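Local coordinates for fructose transport system repressor FruR (Pseudomonas putida, PDB 3O74), which acts as a dual transcriptional regulator of the LacI family that responds preferentially to fructose 1-phosphate and probably binds DNA sequence-specifically, at residues 103-108 against 142-147; 136-141 against 261-266. All coordinates share one frame; numbering follows the deposited sequence.

How the interactions relate
Interaction 1 joins two helices, 104-116 and 133-144, while interaction 2 reaches from helix 133-144 to strand 257-266, so both hold the same helix. Their centres lie about 7 Å apart, and polar links tie them together: Ser108 grips the main chain of Arg138, and Asp104 receives both arginines of interaction 2; Arg105 also packs against Ala137 and Gly140. Each is partly buried, but in different ways. Interaction 1 has a tight inner part, where a small serine meets the helix backbone, and an exposed, long ion pair at its margin. Interaction 2 bridges distant backbones with two long side chains, whose positive charges gather around one buried carboxylate deeper in the chain.

Interaction 1 (103-108 against 142-147)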
# COMPACT_ATOMS: atom_id res chain seq x y z
N ASP B 103 -9.67 4.16 18.26
CA ASP B 103 -10.18 5.18 19.17
C ASP B 103 -9.70 6.56 18.73
O ASP B 103 -8.83 7.16 19.36
CB ASP B 103 -9.72 4.89 20.60
CG ASP B 103 -10.33 5.84 21.62
OD1 ASP B 103 -11.12 6.72 21.23
OD2 ASP B 103 -10.01 5.70 22.82
N ASP B 104 -10.30 7.06 17.65
CA ASP B 104 -9.80 8.24 16.94
C ASP B 104 -9.92 9.56 17.70
O ASP B 104 -9.03 10.39 17.65
CB ASP B 104 -10.47 8.37 15.58
CG ASP B 104 -9.98 7.33 14.59
OD1 ASP B 104 -8.91 6.73 14.84
OD2 ASP B 104 -10.65 7.13 13.56
N ARG B 105 -11.04 9.75 18.40
CA ARG B 105 -11.26 11.01 19.09
C ARG B 105 -10.18 11.26 20.13
O ARG B 105 -9.59 12.34 20.18
CB ARG B 105 -12.64 11.03 19.74
CG ARG B 105 -12.99 12.35 20.37
CD ARG B 105 -14.42 12.37 20.90
NE ARG B 105 -15.22 13.40 20.26
CZ ARG B 105 -15.34 14.64 20.72
NH1 ARG B 105 -14.70 15.01 21.83
NH2 ARG B 105 -16.09 15.51 20.06
N ASP B 106 -9.91 10.26 20.96
CA ASP B 106 -8.89 10.39 21.99
C ASP B 106 -7.49 10.49 21.39
O ASP B 106 -6.62 11.18 21.93
CB ASP B 106 -8.95 9.21 22.96
CG ASP B 106 -7.99 9.36 24.13
OD1 ASP B 106 -8.20 10.28 24.95
OD2 ASP B 106 -7.02 8.57 24.22
N ALA B 107 -7.27 9.80 20.27
CA ALA B 107 -5.99 9.85 19.59
C ALA B 107 -5.74 11.27 19.09
O ALA B 107 -4.62 11.78 19.17
CB ALA B 107 -5.97 8.87 18.44
N SER B 108 -6.79 11.89 18.57
CA SER B 108 -6.72 13.24 18.04
C SER B 108 -6.49 14.26 19.14
O SER B 108 -5.77 15.25 18.96
CB SER B 108 -8.00 13.56 17.27
OG SER B 108 -7.88 14.79 16.59
N PHE B 142 -9.64 17.06 18.21
CA PHE B 142 -8.84 18.25 17.98
C PHE B 142 -9.42 19.47 18.70
O PHE B 142 -8.70 20.21 19.37
CB PHE B 142 -8.70 18.51 16.47
CG PHE B 142 -8.02 19.80 16.12
CD1 PHE B 142 -6.63 19.87 16.05
CD2 PHE B 142 -8.75 20.93 15.84
CE1 PHE B 142 -6.00 21.06 15.72
CE2 PHE B 142 -8.13 22.12 15.50
CZ PHE B 142 -6.75 22.18 15.44
N ASP B 143 -10.73 19.68 18.56
CA ASP B 143 -11.39 20.79 19.25
C ASP B 143 -11.28 20.66 20.76
O ASP B 143 -11.02 21.63 21.46
CB ASP B 143 -12.87 20.87 18.86
CG ASP B 143 -13.08 21.28 17.42
OD1 ASP B 143 -12.12 21.79 16.80
OD2 ASP B 143 -14.20 21.11 16.91
N GLU B 144 -11.48 19.44 21.25
CA GLU B 144 -11.46 19.16 22.69
C GLU B 144 -10.14 19.59 23.34
O GLU B 144 -10.13 20.10 24.45
CB GLU B 144 -11.72 17.68 22.94
CG GLU B 144 -11.19 17.16 24.26
CD GLU B 144 -12.24 17.13 25.36
OE1 GLU B 144 -13.44 17.00 25.04
OE2 GLU B 144 -11.86 17.22 26.55
N ALA B 145 -9.04 19.38 22.63
CA ALA B 145 -7.72 19.75 23.14
C ALA B 145 -7.49 21.25 23.07
O ALA B 145 -6.54 21.77 23.66
CB ALA B 145 -6.63 19.01 22.39
N LEU B 146 -8.36 21.95 22.35
CA LEU B 146 -8.22 23.38 22.16
C LEU B 146 -8.92 24.21 23.23
O LEU B 146 -8.82 25.44 23.24
CB LEU B 146 -8.70 23.79 20.76
CG LEU B 146 -7.84 23.28 19.61
CD1 LEU B 146 -8.21 23.98 18.31
CD2 LEU B 146 -6.37 23.49 19.92
N GLN B 147 -9.65 23.55 24.12
CA GLN B 147 -10.29 24.24 25.23
C GLN B 147 -9.27 25.07 26.00
O GLN B 147 -8.23 24.55 26.42
CB GLN B 147 -10.99 23.26 26.16
CG GLN B 147 -12.44 22.96 25.79
CD GLN B 147 -13.38 24.08 26.18
OE1 GLN B 147 -13.30 24.61 27.29
NE2 GLN B 147 -14.29 24.43 25.28
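Ser108 sets its hydroxyl against the backbone of Phe142, with OG 3.3 Å from Phe142 N and 3.8 Å from Phe142 CB. The approach to that amide is too poorly angled for a hydrogen bond. The stronger partner of OG is the carbonyl oxygen of Arg138, one helical turn before Phe142, to which the hydroxyl probably donates a short hydrogen bond. With OG anti to the backbone N (chi1 -172°), the hydroxyl is turned onto the neighbouring helix. A small polar residue suits the place, since the two backbones come within 5.4 Å at Ser108 CA and Phe142 CA, and its buried hydroxyl is satisfied there. Phe142 takes part through its backbone and CB, while its ring leads off into the hydrophobic layer with Ala112, Ile123, Leu125 and Val153. Leu146 lies over one face of that ring, near the rim.

At the exposed margin the chemistry changes. Arg105 brings NH1 to 4.0 Å from Glu144 OE1, a long salt bridge in which the oxygen lies at the edge of the guanidinium, in its plane. The planes of the two groups stand 77° apart, so the carboxylate does not meet the guanidinium as a flat, two-pronged pair. The bend of Glu144 at chi2 (96°) lets Arg105 NH1 meet both the carboxylate and, at 4.2 Å, Glu144 CB. Flexible chains suit such a loose surface pairing. Together these contacts pack neighbouring helices of an alpha/beta lobe in the periplasmic-binding-protein fold of LacI-family regulators, helix 133-144 being the crossover between strands 122-128 and 152-158.

Interaction 2 (136-141 against 261-266); sequences QARAGG and VGRTFK
The guanidinium groups of Arg138 and Arg263 meet obliquely through their NH2 atoms: Arg138 NH2 lies 3.0 Å from Arg263 NH2, and the same Arg263 nitrogen is 3.8 Å from Arg138 CZ. Their planes stand almost perpendicular, 86° apart. Both nitrogens are donors and cannot bond to each other; the carboxylate of Asp104, outside both segments, lies beside the pair and is shared. Asp104 OD2 pairs with Arg138 NH2 and Asp104 OD1 with Arg263 NE, probably offsetting much of the charge of both groups.

Length is what qualifies arginine for this place, because the nearest CA atoms, those of Arg138 and Arg263, are 12.4 Å apart. Both chains run extended from CG to NE and cross at about a right angle. Farther out, a hydrogen bond from Arg263 NH1 to Met230 O helps set the turn of that guanidinium; the one from Arg138 NH1 to Thr187 O is weak. Strand 257-266 is held by backbone hydrogen bonds between Val261 and Asp103 and between Thr264 and Ala231. Glycerol, probably from the crystallisation liquor, lies about 4 Å from the Arg138 side chain, which would fit a position beside the interlobe effector cleft of LacI-type sugar-binding domains.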
# COMPACT_ATOMS: atom_id res chain seq x y z
N GLN B 136 -15.41 13.30 11.81
CA GLN B 136 -16.02 14.07 12.89
C GLN B 136 -15.33 13.76 14.21
O GLN B 136 -15.13 14.65 15.04
CB GLN B 136 -17.51 13.75 13.00
CG GLN B 136 -18.31 14.12 11.77
CD GLN B 136 -19.79 13.98 11.98
OE1 GLN B 136 -20.52 13.53 11.09
NE2 GLN B 136 -20.26 14.34 13.17
N ALA B 137 -14.95 12.50 14.39
CA ALA B 137 -14.26 12.08 15.61
C ALA B 137 -12.91 12.77 15.74
O ALA B 137 -12.58 13.30 16.80
CB ALA B 137 -14.08 10.56 15.62
N ARG B 138 -12.15 12.79 14.65
CA ARG B 138 -10.82 13.38 14.68
C ARG B 138 -10.86 14.91 14.82
O ARG B 138 -10.08 15.50 15.55
CB ARG B 138 -10.02 12.93 13.45
CG ARG B 138 -9.85 11.40 13.38
CD ARG B 138 -9.23 10.90 12.08
NE ARG B 138 -9.24 9.44 12.04
CZ ARG B 138 -8.77 8.70 11.03
NH1 ARG B 138 -8.24 9.29 9.97
NH2 ARG B 138 -8.83 7.38 11.09
N ALA B 139 -11.80 15.55 14.12
CA ALA B 139 -12.02 16.98 14.30
C ALA B 139 -12.52 17.26 15.71
O ALA B 139 -12.19 18.29 16.30
CB ALA B 139 -13.00 17.50 13.27
N GLY B 140 -13.31 16.34 16.25
CA GLY B 140 -13.86 16.49 17.58
C GLY B 140 -12.80 16.45 18.66
O GLY B 140 -12.80 17.29 19.56
N GLY B 141 -11.88 15.49 18.56
CA GLY B 141 -10.79 15.39 19.51
C GLY B 141 -9.87 16.59 19.43
O GLY B 141 -9.37 17.07 20.45
N VAL B 261 -10.19 0.13 19.16
CA VAL B 261 -8.82 -0.24 19.50
C VAL B 261 -7.96 1.01 19.58
O VAL B 261 -7.99 1.85 18.67
CB VAL B 261 -8.23 -1.19 18.46
CG1 VAL B 261 -6.79 -1.57 18.82
CG2 VAL B 261 -9.09 -2.43 18.32
N GLY B 262 -7.19 1.14 20.66
CA GLY B 262 -6.33 2.29 20.84
C GLY B 262 -5.28 2.40 19.75
O GLY B 262 -4.81 1.39 19.21
N ARG B 263 -4.91 3.63 19.41
CA ARG B 263 -3.79 3.87 18.51
C ARG B 263 -2.50 3.98 19.32
O ARG B 263 -2.52 4.34 20.50
CB ARG B 263 -4.01 5.15 17.71
CG ARG B 263 -5.10 5.04 16.65
CD ARG B 263 -5.23 6.31 15.83
NE ARG B 263 -6.21 6.15 14.75
CZ ARG B 263 -5.90 5.90 13.49
NH1 ARG B 263 -4.63 5.79 13.12
NH2 ARG B 263 -6.85 5.76 12.58
N THR B 264 -1.36 3.66 18.70
CA THR B 264 -0.08 3.82 19.36
C THR B 264 0.53 5.18 19.03
O THR B 264 0.47 5.63 17.89
CB THR B 264 0.90 2.69 19.00
OG1 THR B 264 1.07 2.64 17.58
CG2 THR B 264 0.37 1.35 19.49
N PHE B 265 1.08 5.84 20.05
CA PHE B 265 1.64 7.17 19.87
C PHE B 265 3.12 7.09 19.50
O PHE B 265 3.93 6.54 20.25
CB PHE B 265 1.46 8.01 21.14
CG PHE B 265 1.49 9.50 20.91
CD1 PHE B 265 1.12 10.37 21.92
CD2 PHE B 265 1.89 10.02 19.69
CE1 PHE B 265 1.14 11.74 21.72
CE2 PHE B 265 1.91 11.39 19.49
CZ PHE B 265 1.54 12.25 20.50
N LYS B 266 3.46 7.62 18.33
CA LYS B 266 4.85 7.69 17.89
C LYS B 266 5.30 9.14 17.98
O LYS B 266 5.02 9.94 17.09
CB LYS B 266 5.00 7.19 16.46
CG LYS B 266 6.40 7.37 15.90
CD LYS B 266 7.40 6.44 16.58
CE LYS B 266 8.83 6.95 16.41
NZ LYS B 266 9.74 5.93 15.81